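Long-range contacts in isoaspartyl dipeptidase (Fervidobacterium islandicum, PDB 7CDH), which probably hydrolyses isoaspartyl (beta-aspartyl) dipeptides as a zinc-bound M38 metallopeptidase of the amidohydrolase family, with a likely part in protein repair: residues P55-P60 against I330-P335; V90-G95 against G120-I125; I125-Y130 against D149-V154; G187-V192 against V338-K343; D351-L356 against I368-F373. All coordinates share one frame; numbering follows the deposited sequence.

Interaction 1. Residues P55-P60 against I330-P335; sequences PGLIDP and ISTTNP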
# COMPACT_ATOMS: atom_id res chain seq x y z
N PRO A 55 -21.56 35.87 -27.45
CA PRO A 55 -21.34 35.12 -26.22
C PRO A 55 -19.82 34.94 -26.08
O PRO A 55 -19.16 34.82 -27.09
CB PRO A 55 -22.04 33.78 -26.46
CG PRO A 55 -22.81 33.97 -27.77
CD PRO A 55 -22.05 35.02 -28.54
N GLY A 56 -19.29 34.93 -24.85
CA GLY A 56 -17.86 34.66 -24.63
C GLY A 56 -17.50 33.31 -25.23
O GLY A 56 -18.31 32.38 -25.13
N LEU A 57 -16.35 33.22 -25.88
CA LEU A 57 -15.86 31.99 -26.51
C LEU A 57 -15.40 30.99 -25.43
O LEU A 57 -14.84 31.40 -24.37
CB LEU A 57 -14.67 32.38 -27.40
CG LEU A 57 -14.94 33.44 -28.45
CD1 LEU A 57 -13.69 33.68 -29.30
CD2 LEU A 57 -16.08 33.01 -29.34
N ILE A 58 -15.67 29.73 -25.70
CA ILE A 58 -15.35 28.56 -24.84
C ILE A 58 -14.32 27.73 -25.60
O ILE A 58 -14.64 27.31 -26.72
CB ILE A 58 -16.63 27.76 -24.57
CG1 ILE A 58 -17.71 28.64 -23.93
CG2 ILE A 58 -16.33 26.52 -23.75
CD1 ILE A 58 -19.09 27.99 -23.93
N ASP A 59 -13.09 27.64 -25.08
CA ASP A 59 -11.98 26.81 -25.63
C ASP A 59 -11.95 25.52 -24.83
O ASP A 59 -11.50 25.50 -23.69
CB ASP A 59 -10.68 27.60 -25.56
CG ASP A 59 -9.52 26.99 -26.34
OD1 ASP A 59 -9.65 25.81 -26.77
OD2 ASP A 59 -8.48 27.71 -26.50
N PRO A 60 -12.48 24.39 -25.34
CA PRO A 60 -12.58 23.17 -24.52
C PRO A 60 -11.32 22.29 -24.43
O PRO A 60 -11.40 21.16 -23.98
CB PRO A 60 -13.66 22.41 -25.31
CG PRO A 60 -13.29 22.73 -26.75
CD PRO A 60 -12.99 24.22 -26.71
N ILE A 330 -19.42 26.77 -32.98
CA ILE A 330 -18.24 25.89 -32.77
C ILE A 330 -17.48 26.25 -31.48
O ILE A 330 -16.66 25.43 -31.01
CB ILE A 330 -17.30 25.93 -33.98
CG1 ILE A 330 -16.70 27.31 -34.20
CG2 ILE A 330 -17.99 25.38 -35.21
CD1 ILE A 330 -15.89 27.38 -35.48
N SER A 331 -17.72 27.44 -30.96
CA SER A 331 -17.01 28.05 -29.82
C SER A 331 -18.01 28.57 -28.79
O SER A 331 -17.56 29.10 -27.81
CB SER A 331 -16.08 29.14 -30.26
OG SER A 331 -15.08 28.59 -31.09
N THR A 332 -19.30 28.34 -28.96
CA THR A 332 -20.29 28.79 -27.96
C THR A 332 -21.28 27.65 -27.73
O THR A 332 -21.16 26.94 -26.74
CB THR A 332 -20.89 30.15 -28.38
OG1 THR A 332 -21.71 30.08 -29.56
CG2 THR A 332 -19.83 31.20 -28.61
N THR A 333 -22.24 27.47 -28.61
CA THR A 333 -23.36 26.52 -28.39
C THR A 333 -22.78 25.11 -28.26
O THR A 333 -23.25 24.41 -27.38
CB THR A 333 -24.37 26.62 -29.53
OG1 THR A 333 -24.70 28.00 -29.53
CG2 THR A 333 -25.59 25.74 -29.34
N ASN A 334 -21.88 24.68 -29.16
CA ASN A 334 -21.49 23.25 -29.26
C ASN A 334 -20.67 22.84 -28.02
O ASN A 334 -20.99 21.82 -27.40
CB ASN A 334 -20.85 22.92 -30.61
CG ASN A 334 -21.79 23.10 -31.78
OD1 ASN A 334 -23.01 23.18 -31.60
ND2 ASN A 334 -21.25 23.16 -32.99
N PRO A 335 -19.62 23.58 -27.60
CA PRO A 335 -18.88 23.25 -26.38
C PRO A 335 -19.78 23.29 -25.14
O PRO A 335 -19.73 22.36 -24.37
CB PRO A 335 -17.81 24.33 -26.27
CG PRO A 335 -17.66 24.85 -27.68
CD PRO A 335 -19.04 24.74 -28.28
O HOH W 1 -13.77 27.02 -29.17
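I58 presses its side chain against the bend S331-T332 and the first turn of helix 333-339, and each of its atoms has a partner there. CB lies 3.6 Å from S331 O. CG2, anti to the backbone N, leads to the ring of P335 and meets P335 CB at 3.7 Å. CG1 stands on the other branch, anti to the carbonyl carbon (chi1 -57°), 3.9 Å from S331 O. The extended second torsion then carries CD1 to 3.6 Å from T332 O. The same S331 carbonyl accepts the backbone hydrogen bond from I58 N, at 2.9 Å and 160°, with the donor in the carbonyl plane. Strand 51-59 leads into the TIM barrel of the amidohydrolase fold, and H61 and H63, just beyond it, are zinc ligands; the bend thus packs against the strand that delivers them. A water adds a second polar link, donating to I58 O at 2.6 Å and accepting from S331 OG. At the other end, T332 CG2 meets P55 CB at 4.0 Å, the two side chains crossing at about a right angle, while T332 OG1 turns to the carbonyl of L328.

Interaction 2. Residues V90-G95 against G120-I125; sequences VTTVVG and GLNTFI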
# COMPACT_ATOMS: atom_id res chain seq x y z
N VAL A 90 -11.55 34.51 -25.20
CA VAL A 90 -11.84 33.23 -24.49
C VAL A 90 -12.17 33.51 -23.03
O VAL A 90 -11.28 33.97 -22.31
CB VAL A 90 -10.64 32.29 -24.63
CG1 VAL A 90 -10.86 31.02 -23.83
CG2 VAL A 90 -10.38 31.99 -26.11
N THR A 91 -13.40 33.26 -22.61
CA THR A 91 -13.88 33.51 -21.23
C THR A 91 -14.04 32.18 -20.48
O THR A 91 -14.30 32.18 -19.28
CB THR A 91 -15.22 34.29 -21.24
OG1 THR A 91 -16.17 33.67 -22.11
CG2 THR A 91 -15.03 35.73 -21.68
N THR A 92 -13.99 31.06 -21.18
CA THR A 92 -14.11 29.75 -20.54
C THR A 92 -13.05 28.86 -21.16
O THR A 92 -12.89 28.88 -22.40
CB THR A 92 -15.50 29.14 -20.66
OG1 THR A 92 -16.41 29.99 -19.95
CG2 THR A 92 -15.54 27.74 -20.09
N VAL A 93 -12.36 28.13 -20.29
CA VAL A 93 -11.24 27.22 -20.67
C VAL A 93 -11.48 25.89 -19.97
O VAL A 93 -11.97 25.87 -18.87
CB VAL A 93 -9.94 27.94 -20.30
CG1 VAL A 93 -8.87 27.02 -19.76
CG2 VAL A 93 -9.42 28.73 -21.48
N VAL A 94 -11.19 24.81 -20.65
CA VAL A 94 -11.16 23.44 -20.09
C VAL A 94 -9.72 22.98 -20.22
O VAL A 94 -9.24 22.87 -21.39
CB VAL A 94 -12.12 22.48 -20.78
CG1 VAL A 94 -12.20 21.19 -19.99
CG2 VAL A 94 -13.51 23.06 -20.92
N GLY A 95 -9.07 22.79 -19.05
CA GLY A 95 -7.64 22.48 -18.92
C GLY A 95 -7.42 20.99 -18.80
O GLY A 95 -8.18 20.33 -18.07
N GLY A 120 -10.88 36.13 -13.06
CA GLY A 120 -12.18 36.40 -13.68
C GLY A 120 -12.54 35.42 -14.80
O GLY A 120 -13.63 35.56 -15.36
N LEU A 121 -11.68 34.45 -15.10
CA LEU A 121 -11.95 33.40 -16.12
C LEU A 121 -12.90 32.34 -15.52
O LEU A 121 -13.19 32.39 -14.33
CB LEU A 121 -10.61 32.82 -16.53
CG LEU A 121 -10.47 32.41 -17.97
CD1 LEU A 121 -10.69 33.60 -18.89
CD2 LEU A 121 -9.10 31.77 -18.21
N ASN A 122 -13.48 31.49 -16.36
CA ASN A 122 -14.30 30.31 -15.98
C ASN A 122 -13.49 29.11 -16.42
O ASN A 122 -13.02 29.14 -17.62
CB ASN A 122 -15.65 30.24 -16.70
CG ASN A 122 -16.43 31.54 -16.59
OD1 ASN A 122 -17.20 31.73 -15.64
ND2 ASN A 122 -16.24 32.41 -17.56
N THR A 123 -13.28 28.14 -15.53
CA THR A 123 -12.32 27.03 -15.77
C THR A 123 -12.91 25.71 -15.33
O THR A 123 -13.58 25.67 -14.28
CB THR A 123 -11.02 27.24 -14.98
OG1 THR A 123 -11.36 27.25 -13.59
CG2 THR A 123 -10.38 28.55 -15.35
N PHE A 124 -12.59 24.66 -16.07
CA PHE A 124 -12.89 23.26 -15.73
C PHE A 124 -11.66 22.47 -16.13
O PHE A 124 -10.85 22.95 -16.93
CB PHE A 124 -14.16 22.76 -16.42
CG PHE A 124 -15.33 23.68 -16.21
CD1 PHE A 124 -15.52 24.77 -17.03
CD2 PHE A 124 -16.18 23.52 -15.12
CE1 PHE A 124 -16.53 25.69 -16.76
CE2 PHE A 124 -17.24 24.38 -14.91
CZ PHE A 124 -17.40 25.48 -15.71
N ILE A 125 -11.53 21.28 -15.57
CA ILE A 125 -10.34 20.46 -15.89
C ILE A 125 -10.82 19.05 -16.18
O ILE A 125 -11.90 18.69 -15.75
CB ILE A 125 -9.31 20.54 -14.73
CG1 ILE A 125 -9.82 19.89 -13.45
CG2 ILE A 125 -8.92 21.99 -14.48
CD1 ILE A 125 -8.76 19.71 -12.42
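N122 grips the carbonyl of T91 with two donors. Its backbone N reaches T91 O at 3.1 Å, and its side-chain ND2 reaches the same oxygen at 2.6 Å. They arrive from opposite faces of the carbonyl plane, and ND2 stands 36° out of it. The oxygen is nevertheless close to the plane of the N122 amide, so the N-H is well aimed. The first torsion (chi1 -52°) puts CG beside the backbone N, and the next one turns ND2 to T91 O. OD1 of N122 is met weakly by K343 NZ.

Beyond this start the bonds alternate as in a parallel pair. V93 N donates to N122 O at 2.9 Å, F124 N to V93 O at 3.1 Å, and G95 N to F124 O at 2.8 Å. Each of these acceptors also has a CA-H beside it: T92 CA at N122 O, T123 CA at V93 O and V94 CA at F124 O. Next to the N122 amide, T92 CG2 meets the edge of the F124 ring, 4.0 Å from CE1. On the other face, T123 OG1 is bonded to A113 O and K150 NZ.

The strand axes cross at -19°, and the strands form, with helix 106-118, one beta-alpha-beta crossover of the barrel. That helix lies on the face of T123 and I125; the opposite face, with V94 and F124, packs on I152, and strand 51-59 flanks strand 90-95.

Interaction 3. Residues I125-Y130 against D149-V154; sequences IYTGSY and DKVIGV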
# COMPACT_ATOMS: atom_id res chain seq x y z
N ILE A 125 -11.53 21.28 -15.57
CA ILE A 125 -10.34 20.46 -15.89
C ILE A 125 -10.82 19.05 -16.18
O ILE A 125 -11.90 18.69 -15.75
CB ILE A 125 -9.31 20.54 -14.73
CG1 ILE A 125 -9.82 19.89 -13.45
CG2 ILE A 125 -8.92 21.99 -14.48
CD1 ILE A 125 -8.76 19.71 -12.42
N TYR A 126 -10.01 18.31 -16.90
CA TYR A 126 -10.01 16.85 -16.93
C TYR A 126 -9.08 16.32 -15.84
O TYR A 126 -8.11 16.98 -15.48
CB TYR A 126 -9.51 16.38 -18.28
CG TYR A 126 -10.34 16.78 -19.47
CD1 TYR A 126 -11.39 15.99 -19.88
CD2 TYR A 126 -10.05 17.89 -20.23
CE1 TYR A 126 -12.13 16.30 -21.01
CE2 TYR A 126 -10.77 18.21 -21.36
CZ TYR A 126 -11.81 17.41 -21.75
OH TYR A 126 -12.54 17.67 -22.86
N THR A 127 -9.34 15.10 -15.40
CA THR A 127 -8.40 14.23 -14.69
C THR A 127 -7.74 13.37 -15.75
O THR A 127 -8.11 13.51 -16.93
CB THR A 127 -9.07 13.43 -13.58
OG1 THR A 127 -7.95 12.72 -13.06
CG2 THR A 127 -10.13 12.46 -14.04
N GLY A 128 -6.77 12.55 -15.37
CA GLY A 128 -5.99 11.75 -16.35
C GLY A 128 -5.04 12.60 -17.17
O GLY A 128 -4.86 13.79 -16.86
N SER A 129 -4.49 11.99 -18.22
CA SER A 129 -3.51 12.54 -19.19
C SER A 129 -3.50 11.57 -20.38
O SER A 129 -4.41 10.70 -20.43
CB SER A 129 -2.12 12.70 -18.56
OG SER A 129 -1.49 11.42 -18.27
N TYR A 130 -2.50 11.66 -21.27
CA TYR A 130 -2.38 10.78 -22.44
C TYR A 130 -2.42 9.32 -21.99
O TYR A 130 -3.09 8.52 -22.62
CB TYR A 130 -1.06 10.96 -23.19
CG TYR A 130 -1.05 11.95 -24.33
CD1 TYR A 130 -1.82 13.11 -24.34
CD2 TYR A 130 -0.18 11.74 -25.40
CE1 TYR A 130 -1.74 14.02 -25.39
CE2 TYR A 130 -0.12 12.62 -26.47
CZ TYR A 130 -0.89 13.78 -26.46
OH TYR A 130 -0.76 14.64 -27.52
N ASP A 149 -15.16 19.51 -7.82
CA ASP A 149 -16.11 20.34 -8.60
C ASP A 149 -15.60 20.50 -10.04
O ASP A 149 -16.33 20.12 -10.95
CB ASP A 149 -16.46 21.63 -7.84
CG ASP A 149 -17.75 21.49 -7.02
OD1 ASP A 149 -18.68 20.79 -7.51
OD2 ASP A 149 -17.84 22.06 -5.89
N LYS A 150 -14.38 20.96 -10.27
CA LYS A 150 -13.96 21.38 -11.63
C LYS A 150 -13.72 20.18 -12.56
O LYS A 150 -13.62 20.42 -13.77
CB LYS A 150 -12.70 22.25 -11.54
CG LYS A 150 -12.96 23.69 -11.10
CD LYS A 150 -11.79 24.61 -11.34
CE LYS A 150 -11.99 25.97 -10.72
NZ LYS A 150 -13.10 26.69 -11.38
N VAL A 151 -13.53 18.96 -12.06
CA VAL A 151 -13.24 17.80 -12.96
C VAL A 151 -14.51 17.48 -13.78
O VAL A 151 -15.57 17.21 -13.16
CB VAL A 151 -12.75 16.59 -12.15
CG1 VAL A 151 -12.65 15.34 -13.00
CG2 VAL A 151 -11.42 16.89 -11.49
N ILE A 152 -14.45 17.58 -15.12
CA ILE A 152 -15.66 17.36 -15.98
C ILE A 152 -15.48 16.12 -16.86
O ILE A 152 -16.36 15.84 -17.68
CB ILE A 152 -16.03 18.61 -16.80
CG1 ILE A 152 -14.88 19.21 -17.60
CG2 ILE A 152 -16.65 19.64 -15.87
CD1 ILE A 152 -14.05 18.22 -18.36
N GLY A 153 -14.40 15.36 -16.66
CA GLY A 153 -14.07 14.24 -17.55
C GLY A 153 -12.65 13.76 -17.37
O GLY A 153 -11.99 14.20 -16.43
N VAL A 154 -12.25 12.83 -18.22
CA VAL A 154 -10.89 12.27 -18.28
C VAL A 154 -10.36 12.58 -19.67
O VAL A 154 -11.13 12.56 -20.61
CB VAL A 154 -10.86 10.77 -18.00
CG1 VAL A 154 -11.63 10.00 -19.07
CG2 VAL A 154 -9.43 10.25 -17.86
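The parallel pairing of I125 with V151 and of T127 with V154 belongs to the barrel's beta-alpha-beta unit of strand 122-127, helix 141-147 and strand 151-159. A two-residue step from I125 to T127 faces a three-residue step from V151 to V154, so the register slips by one: a beta bulge. Three backbone bonds fix it. I125 N donates to K150 O from above the carbonyl plane, I152 N meets I125 O at 2.9 Å nearly along the C=O axis, and T127 N reaches G153 O at 3.0 Å. In the bulge, Y126 lays its ring beneath the tip of I152: I152 CD1 stands over one face, 3.9 Å from the centroid and 17° off the normal, a CH-pi contact. CD1 of Y126 itself also lies 3.5 Å from V154 O. An alanine in place of Y126 would probably open a gap under I152 CD1 and free that methyl to turn, besides removing packing on I191 and F339. K150 NZ forms a salt bridge with E117, and T127 OG1 is hydrogen-bonded to D144. V151 bridges two residues: its CG2 meets I125 CG1 at 3.9 Å, and its CG1 meets T127 CG2 at 4.0 Å.

Interaction 4. Residues G187-V192 against V338-K343; sequences GKAGIV and VFKLNK. With GOL (glycerol), chain B.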
# COMPACT_ATOMS: atom_id res chain seq x y z
N GLY A 187 -23.84 14.84 -11.35
CA GLY A 187 -24.64 15.77 -12.15
C GLY A 187 -23.80 16.50 -13.18
O GLY A 187 -24.23 17.52 -13.64
N LYS A 188 -22.64 15.96 -13.56
CA LYS A 188 -21.77 16.51 -14.63
C LYS A 188 -21.84 15.66 -15.90
O LYS A 188 -22.35 14.54 -15.84
CB LYS A 188 -20.35 16.55 -14.09
CG LYS A 188 -20.20 17.39 -12.84
CD LYS A 188 -18.76 17.58 -12.50
CE LYS A 188 -18.44 17.50 -11.03
NZ LYS A 188 -17.00 17.23 -10.88
N ALA A 189 -21.29 16.13 -17.01
CA ALA A 189 -21.42 15.49 -18.35
C ALA A 189 -20.64 14.16 -18.42
O ALA A 189 -21.12 13.26 -19.08
CB ALA A 189 -20.96 16.43 -19.44
N GLY A 190 -19.45 14.09 -17.83
CA GLY A 190 -18.61 12.89 -17.88
C GLY A 190 -18.01 12.68 -19.25
O GLY A 190 -18.37 11.69 -19.88
N ILE A 191 -17.12 13.55 -19.69
CA ILE A 191 -16.55 13.51 -21.07
C ILE A 191 -15.28 12.66 -21.03
O ILE A 191 -14.52 12.76 -20.07
CB ILE A 191 -16.29 14.94 -21.57
CG1 ILE A 191 -17.59 15.77 -21.62
CG2 ILE A 191 -15.58 14.93 -22.91
CD1 ILE A 191 -18.78 15.02 -22.22
N VAL A 192 -15.10 11.79 -22.00
CA VAL A 192 -13.76 11.23 -22.33
C VAL A 192 -13.29 12.01 -23.56
O VAL A 192 -13.97 11.94 -24.55
CB VAL A 192 -13.81 9.71 -22.60
CG1 VAL A 192 -12.43 9.14 -22.89
CG2 VAL A 192 -14.48 8.98 -21.45
N VAL A 338 -21.75 20.03 -25.05
CA VAL A 338 -20.86 18.88 -24.73
C VAL A 338 -20.62 18.83 -23.21
O VAL A 338 -20.80 17.76 -22.65
CB VAL A 338 -19.55 18.92 -25.53
CG1 VAL A 338 -18.59 17.86 -25.05
CG2 VAL A 338 -19.79 18.73 -27.02
N PHE A 339 -20.32 19.96 -22.56
CA PHE A 339 -19.89 20.04 -21.14
C PHE A 339 -21.05 20.35 -20.20
O PHE A 339 -20.78 20.41 -19.00
CB PHE A 339 -18.78 21.10 -20.98
CG PHE A 339 -17.52 20.68 -21.68
CD1 PHE A 339 -16.76 19.63 -21.18
CD2 PHE A 339 -17.16 21.25 -22.88
CE1 PHE A 339 -15.63 19.21 -21.85
CE2 PHE A 339 -16.03 20.82 -23.55
CZ PHE A 339 -15.28 19.79 -23.04
N LYS A 340 -22.28 20.50 -20.72
CA LYS A 340 -23.51 20.86 -19.97
C LYS A 340 -23.28 22.15 -19.17
O LYS A 340 -23.50 22.14 -17.94
CB LYS A 340 -23.96 19.74 -19.04
CG LYS A 340 -24.16 18.39 -19.71
CD LYS A 340 -25.60 18.01 -19.98
CE LYS A 340 -25.76 16.61 -20.53
NZ LYS A 340 -25.11 15.59 -19.66
N LEU A 341 -22.82 23.22 -19.84
CA LEU A 341 -22.58 24.52 -19.18
C LEU A 341 -23.73 25.49 -19.50
O LEU A 341 -24.21 25.50 -20.63
CB LEU A 341 -21.26 25.09 -19.68
CG LEU A 341 -20.06 24.17 -19.52
CD1 LEU A 341 -18.81 24.82 -20.10
CD2 LEU A 341 -19.85 23.79 -18.05
N ASN A 342 -24.06 26.36 -18.55
CA ASN A 342 -24.98 27.49 -18.77
C ASN A 342 -24.16 28.64 -19.35
O ASN A 342 -24.20 29.74 -18.81
CB ASN A 342 -25.85 27.69 -17.53
CG ASN A 342 -26.86 26.56 -17.46
OD1 ASN A 342 -26.79 25.71 -16.58
ND2 ASN A 342 -27.72 26.46 -18.47
N LYS A 343 -23.58 28.40 -20.52
CA LYS A 343 -22.75 29.39 -21.25
C LYS A 343 -23.08 29.32 -22.74
O LYS A 343 -23.91 28.47 -23.13
CB LYS A 343 -21.28 29.11 -20.96
CG LYS A 343 -20.92 29.11 -19.48
CD LYS A 343 -19.43 29.17 -19.22
CE LYS A 343 -19.13 29.27 -17.74
NZ LYS A 343 -19.46 30.62 -17.20
C1 GOL B . -19.82 21.42 -14.72
O1 GOL B . -19.25 21.32 -13.41
C2 GOL B . -21.21 20.83 -14.76
O2 GOL B . -22.14 21.90 -14.60
C3 GOL B . -21.56 20.05 -16.03
O3 GOL B . -20.47 19.33 -16.62
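I191 packs into the end of helix 333-339, where V338 and F339 receive it; with A189 it makes the close-fitting half of the contact. Its CD1 lies 3.4 Å from V338 O and 4.0 Å from V338 CG1, the two side chains crossing at about a right angle. CG1, held beside the backbone N (chi1 -60°), meets F339 CE1 at 4.0 Å. V338 CG1 covers the centre of one face of that ring, and Y126 and I152 extend the same apolar cluster. The buried A189 adds its CB, 3.5 Å from V338 O. The loose side is that of K340, the first residue to leave helical angles, with positive phi in a Schellman motif; its exposed side chain passes A189 CB with CG at 3.8 Å. There a glycerol, probably from the crystallisation liquor, lies between the segments: its O3 donates to F339 O at 2.6 Å and accepts only a weak bond from A189 N. The contact thus joins the helix end to the start of strand 191-196, which carries the zinc ligand H195. Since the segments share no direct hydrogen bond, it is mainly van der Waals packing; the glycerol bridge is probably incidental, though it marks polar groups that solvent could meet.

Interaction 5. Residues D351-L356 against I368-F373; sequences DADFIL and ISKGEF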
# COMPACT_ATOMS: atom_id res chain seq x y z
N ASP A 351 -25.21 32.94 -17.93
CA ASP A 351 -24.11 33.64 -17.23
C ASP A 351 -23.65 34.77 -18.15
O ASP A 351 -23.63 34.55 -19.39
CB ASP A 351 -23.01 32.66 -16.82
CG ASP A 351 -23.41 31.68 -15.71
OD1 ASP A 351 -23.46 32.10 -14.54
OD2 ASP A 351 -23.71 30.50 -16.03
N ALA A 352 -23.29 35.92 -17.57
CA ALA A 352 -22.98 37.16 -18.29
C ALA A 352 -21.54 37.09 -18.80
O ALA A 352 -20.70 37.90 -18.34
CB ALA A 352 -23.21 38.37 -17.41
N ASP A 353 -21.29 36.19 -19.76
CA ASP A 353 -19.99 36.08 -20.45
C ASP A 353 -20.19 36.50 -21.91
O ASP A 353 -20.95 35.78 -22.61
CB ASP A 353 -19.43 34.66 -20.41
CG ASP A 353 -19.35 34.02 -19.03
OD1 ASP A 353 -19.40 34.75 -18.01
OD2 ASP A 353 -19.19 32.76 -19.00
N PHE A 354 -19.53 37.59 -22.33
CA PHE A 354 -19.73 38.27 -23.64
C PHE A 354 -18.41 38.79 -24.20
O PHE A 354 -17.51 39.09 -23.42
CB PHE A 354 -20.56 39.55 -23.50
CG PHE A 354 -21.79 39.46 -22.63
CD1 PHE A 354 -22.75 38.49 -22.85
CD2 PHE A 354 -22.02 40.39 -21.63
CE1 PHE A 354 -23.87 38.40 -22.03
CE2 PHE A 354 -23.15 40.33 -20.84
CZ PHE A 354 -24.07 39.33 -21.05
N ILE A 355 -18.31 38.90 -25.52
CA ILE A 355 -17.25 39.73 -26.16
C ILE A 355 -17.93 40.80 -27.02
O ILE A 355 -19.06 40.61 -27.52
CB ILE A 355 -16.23 38.89 -26.97
CG1 ILE A 355 -16.89 38.13 -28.11
CG2 ILE A 355 -15.46 37.96 -26.05
CD1 ILE A 355 -15.91 37.51 -29.11
N LEU A 356 -17.27 41.93 -27.13
CA LEU A 356 -17.71 43.04 -27.98
C LEU A 356 -16.69 43.16 -29.10
O LEU A 356 -15.50 43.29 -28.82
CB LEU A 356 -17.80 44.29 -27.12
CG LEU A 356 -19.02 44.34 -26.20
CD1 LEU A 356 -18.80 45.33 -25.08
CD2 LEU A 356 -20.27 44.69 -27.00
N ILE A 368 -16.21 40.42 -21.27
CA ILE A 368 -16.99 40.40 -20.01
C ILE A 368 -17.15 38.94 -19.58
O ILE A 368 -17.44 38.08 -20.43
CB ILE A 368 -18.32 41.13 -20.23
CG1 ILE A 368 -18.06 42.56 -20.73
CG2 ILE A 368 -19.16 41.14 -18.97
CD1 ILE A 368 -19.31 43.36 -20.90
N SER A 369 -16.86 38.66 -18.30
CA SER A 369 -16.96 37.32 -17.67
C SER A 369 -17.61 37.49 -16.31
O SER A 369 -17.13 38.32 -15.54
CB SER A 369 -15.62 36.65 -17.57
OG SER A 369 -15.78 35.32 -17.10
N LYS A 370 -18.70 36.77 -16.07
CA LYS A 370 -19.46 36.86 -14.82
C LYS A 370 -19.82 38.34 -14.61
O LYS A 370 -19.96 38.77 -13.44
CB LYS A 370 -18.62 36.31 -13.66
CG LYS A 370 -18.01 34.94 -13.92
CD LYS A 370 -17.09 34.42 -12.82
CE LYS A 370 -15.62 34.47 -13.20
NZ LYS A 370 -14.82 33.49 -12.43
N GLY A 371 -19.96 39.08 -15.70
CA GLY A 371 -20.49 40.46 -15.68
C GLY A 371 -19.45 41.47 -15.25
O GLY A 371 -19.84 42.59 -15.00
N GLU A 372 -18.18 41.08 -15.19
CA GLU A 372 -17.04 41.97 -14.88
C GLU A 372 -16.32 42.23 -16.21
O GLU A 372 -16.20 41.29 -17.03
CB GLU A 372 -16.17 41.36 -13.77
CG GLU A 372 -14.71 41.80 -13.77
CD GLU A 372 -13.71 41.05 -12.88
OE1 GLU A 372 -14.12 40.05 -12.22
OE2 GLU A 372 -12.52 41.44 -12.86
N PHE A 373 -15.88 43.46 -16.44
CA PHE A 373 -15.05 43.81 -17.61
C PHE A 373 -13.64 43.33 -17.33
O PHE A 373 -13.00 43.87 -16.44
CB PHE A 373 -15.07 45.32 -17.89
CG PHE A 373 -16.32 45.80 -18.57
CD1 PHE A 373 -16.40 45.82 -19.95
CD2 PHE A 373 -17.42 46.21 -17.84
CE1 PHE A 373 -17.55 46.23 -20.58
CE2 PHE A 373 -18.57 46.62 -18.48
CZ PHE A 373 -18.64 46.61 -19.85
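F354 and I368 are an antiparallel hydrogen-bonded pair in the beta hairpin of strands 354-358 and 364-369. I368 N donates to F354 O at 2.8 Å, and F354 N returns the bond to I368 O at 2.9 Å, with the donor tilted 35° from the carbonyl plane. On the face they share, I368 CG2 meets F354 CD2 at 4.0 Å. The F354 ring is covered on one face by the carbonyl carbon of A352, 4.0 Å above its centre. The ring also meets F23 edge-to-face, and I368 packs on I5 and F23; this is the small beta domain that, as in other amidohydrolases, is built from both chain ends beside the barrel. Where the hairpin leaves the pair, a type I' turn from S369 to E372 reverses the chain into strand 372-376. D353 holds its first corner: CG sits beside the backbone N (chi1 -52°), and OD1 accepts K370 N at 2.9 Å and 170°, the donor straight ahead of the C-O bond. OD2 forms a salt bridge with K343. An alanine in place of D353 would probably leave K370 N and the K343 ammonium without their carboxylate and let the turn shift. S369 OG bonds to G120 O, and K370 NZ to L121 O. F373, past the turn, has I368 CG1 3.6 Å above its ring plane, toward the rim.

Overall arrangement
From the N terminus, strand 51-59 opens the long loop that interaction 1 closes only at 330-335, some 270 residues later. Nested inside it are two short closures in series: interaction 2 around helix 106-118, and interaction 3 around helix 141-147. They share I125 and extend one parallel barrel sheet, to which strand 51-59 adds on the other side of strand 90-95. Interaction 4 starts within that loop but ends beyond it, at 338-343, so it crosses interaction 1, and the two together tie the start and end of helix 333-339 to the barrel. Interaction 5 follows in series as a local hairpin, joined to interaction 1 through G56 and D353, to interaction 4 through the K343-D353 salt bridge, and to interaction 2 through K370.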